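Local atomic coordinates of agglutinin (Rhizoctonia solani, PDB entry 4G9M), a protein that is a fungal lectin of the ricin-type beta-trefoil family that probably binds carbohydrates and assembles as a domain-swapped dimer. Residues 8-13 with 137-142. Residues are numbered along the deposited sequence; the frame is centred on the assembly and turned at random.
Sequences GTYTLK and WKFIDE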
loop_
_atom_site.group_PDB
_atom_site.type_symbol
_atom_site.label_atom_id
_atom_site.label_comp_id
_atom_site.label_asym_id
_atom_site.label_seq_id
_atom_site.Cartn_x
_atom_site.Cartn_y
_atom_site.Cartn_z
ATOM N N GLY B 8 -8.524 -2.940 11.625
ATOM C CA GLY B 8 -9.860 -3.436 11.894
ATOM C C GLY B 8 -9.990 -4.839 11.331
ATOM O O GLY B 8 -8.993 -5.455 10.951
ATOM N N THR B 9 -11.215 -5.341 11.278
ATOM C CA THR B 9 -11.471 -6.684 10.785
ATOM C C THR B 9 -11.934 -6.612 9.340
ATOM O O THR B 9 -12.799 -5.795 9.016
ATOM C CB THR B 9 -12.546 -7.369 11.625
ATOM O OG1 THR B 9 -12.107 -7.436 12.987
ATOM C CG2 THR B 9 -12.846 -8.772 11.099
ATOM N N TYR B 10 -11.378 -7.482 8.491
ATOM C CA TYR B 10 -11.697 -7.475 7.066
ATOM C C TYR B 10 -12.125 -8.833 6.515
ATOM O O TYR B 10 -11.681 -9.880 6.996
ATOM C CB TYR B 10 -10.491 -6.986 6.268
ATOM C CG TYR B 10 -10.167 -5.516 6.440
ATOM C CD1 TYR B 10 -9.413 -5.065 7.518
ATOM C CD2 TYR B 10 -10.612 -4.585 5.518
ATOM C CE1 TYR B 10 -9.119 -3.708 7.668
ATOM C CE2 TYR B 10 -10.330 -3.240 5.657
ATOM C CZ TYR B 10 -9.583 -2.811 6.725
ATOM O OH TYR B 10 -9.310 -1.474 6.816
ATOM N N THR B 11 -12.994 -8.800 5.505
ATOM C CA THR B 11 -13.112 -9.905 4.554
ATOM C C THR B 11 -12.169 -9.567 3.407
ATOM O O THR B 11 -12.151 -8.430 2.925
ATOM C CB THR B 11 -14.552 -10.061 4.023
ATOM O OG1 THR B 11 -15.421 -10.472 5.088
ATOM C CG2 THR B 11 -14.615 -11.104 2.907
ATOM N N LEU B 12 -11.347 -10.532 2.993
ATOM C CA LEU B 12 -10.378 -10.284 1.929
ATOM C C LEU B 12 -10.771 -11.073 0.684
ATOM O O LEU B 12 -10.614 -12.295 0.628
ATOM C CB LEU B 12 -8.974 -10.660 2.408
ATOM C CG LEU B 12 -8.539 -9.946 3.694
ATOM C CD1 LEU B 12 -7.132 -10.350 4.114
ATOM C CD2 LEU B 12 -8.630 -8.430 3.544
ATOM N N LYS B 13 -11.310 -10.365 -0.301
ATOM C CA LYS B 13 -11.898 -10.988 -1.477
ATOM C C LYS B 13 -10.943 -10.959 -2.662
ATOM O O LYS B 13 -10.505 -9.890 -3.093
ATOM C CB LYS B 13 -13.221 -10.294 -1.847
ATOM C CG LYS B 13 -13.887 -10.895 -3.081
ATOM C CD LYS B 13 -15.204 -10.195 -3.385
ATOM C CE LYS B 13 -14.995 -8.717 -3.684
ATOM N NZ LYS B 13 -14.335 -8.503 -5.003
ATOM N N TRP B 137 -6.283 -8.271 -3.732
ATOM C CA TRP B 137 -7.355 -8.579 -2.794
ATOM C C TRP B 137 -8.157 -7.330 -2.474
ATOM O O TRP B 137 -7.591 -6.258 -2.244
ATOM C CB TRP B 137 -6.765 -9.164 -1.500
ATOM C CG TRP B 137 -5.929 -10.421 -1.752
ATOM C CD1 TRP B 137 -4.608 -10.469 -2.129
ATOM C CD2 TRP B 137 -6.369 -11.781 -1.661
ATOM N NE1 TRP B 137 -4.205 -11.783 -2.283
ATOM C CE2 TRP B 137 -5.266 -12.603 -1.995
ATOM C CE3 TRP B 137 -7.589 -12.390 -1.332
ATOM C CZ2 TRP B 137 -5.350 -13.991 -2.002
ATOM C CZ3 TRP B 137 -7.671 -13.764 -1.339
ATOM C CH2 TRP B 137 -6.549 -14.555 -1.660
ATOM N N LYS B 138 -9.482 -7.473 -2.475
ATOM C CA LYS B 138 -10.360 -6.406 -2.026
ATOM C C LYS B 138 -10.437 -6.440 -0.510
ATOM O O LYS B 138 -10.775 -7.469 0.073
ATOM C CB LYS B 138 -11.769 -6.552 -2.612
ATOM C CG LYS B 138 -11.823 -6.682 -4.133
ATOM C CD LYS B 138 -11.306 -5.435 -4.812
ATOM C CE LYS B 138 -11.986 -4.198 -4.260
ATOM N NZ LYS B 138 -11.031 -3.070 -4.160
ATOM N N PHE B 139 -10.127 -5.312 0.118
ATOM C CA PHE B 139 -10.202 -5.198 1.564
ATOM C C PHE B 139 -11.577 -4.707 1.974
ATOM O O PHE B 139 -11.868 -3.519 1.901
ATOM C CB PHE B 139 -9.104 -4.269 2.088
ATOM C CG PHE B 139 -7.792 -4.970 2.319
ATOM C CD1 PHE B 139 -7.102 -5.553 1.267
ATOM C CD2 PHE B 139 -7.250 -5.046 3.597
ATOM C CE1 PHE B 139 -5.906 -6.212 1.476
ATOM C CE2 PHE B 139 -6.030 -5.696 3.810
ATOM C CZ PHE B 139 -5.364 -6.272 2.748
ATOM N N ILE B 140 -12.424 -5.642 2.387
ATOM C CA ILE B 140 -13.781 -5.280 2.830
ATOM C C ILE B 140 -13.860 -5.100 4.342
ATOM O O ILE B 140 -13.888 -6.074 5.089
ATOM C CB ILE B 140 -14.819 -6.335 2.375
ATOM C CG1 ILE B 140 -14.710 -6.576 0.862
ATOM C CG2 ILE B 140 -16.228 -5.885 2.738
ATOM C CD1 ILE B 140 -15.470 -7.791 0.395
ATOM N N ASP B 141 -13.903 -3.843 4.778
ATOM C CA ASP B 141 -13.925 -3.463 6.192
ATOM C C ASP B 141 -15.259 -3.795 6.861
ATOM O O ASP B 141 -16.320 -3.401 6.375
ATOM C CB ASP B 141 -13.661 -1.945 6.292
ATOM C CG ASP B 141 -13.318 -1.469 7.704
ATOM O OD1 ASP B 141 -12.791 -2.250 8.528
ATOM O OD2 ASP B 141 -13.528 -0.262 7.968
ATOM N N GLU B 142 -15.196 -4.530 7.969
ATOM C CA GLU B 142 -16.368 -4.749 8.821
ATOM C C GLU B 142 -16.535 -3.537 9.730
ATOM O O GLU B 142 -15.584 -3.094 10.367
ATOM C CB GLU B 142 -16.190 -6.008 9.679
ATOM C CG GLU B 142 -15.497 -7.166 8.979
ATOM C CD GLU B 142 -16.447 -8.086 8.265
ATOM O OE1 GLU B 142 -17.628 -8.115 8.647
ATOM O OE2 GLU B 142 -16.012 -8.787 7.326
#
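Tyr10 and Leu12 of strand 8-14 meet Asp141 and Phe139 of strand 137-141 as non-hydrogen-bonded pairs of an antiparallel sheet that joins the first long strand of the beta-trefoil to its last. Between them Thr11 and Ile140 exchange two backbone hydrogen bonds; beyond Leu12, Lys13 and Lys138 exchange two more, Lys138 N to Lys13 O measuring 2.7 Å. Beyond Asp141 the Glu142 N still reaches Thr9 O at 2.9 Å, nearly straight. On the face of Tyr10, Leu12 and Phe139, Leu12 CD2 sits over the centre of the Phe139 ring, 3.6 Å from its centroid, a CH-pi contact. Phe139 turns its edge to the Tyr10 ring in a T-shaped pair, planes 67° apart, while Asp141 OD1 lies over the rim of the opposite Tyr10 face, 3.7 Å from Tyr10 CZ. Tyr10 OH hydrogen-bonds to Pro6 O, and Phe99 packs edge-to-face with Phe139. On the face of Thr11 and Ile140, Thr11 OG1, set beside its own backbone N by chi1 of -67°, donates to Glu142 OE2 at 2.9 Å. Lys13, bent at chi3 and chi4, lays NZ against Lys138 CG at 3.2 Å; the two NZ atoms stay 6.4 Å apart. Phe139 and Ile140 also pair with a strand of the second subunit, continuing the sheet across the dimer. Five backbone hydrogen bonds thus hold the register, supplemented by a mainly aromatic and apolar face ending at Asp141 and a mixed face with one Thr11-Glu142 side-chain bond.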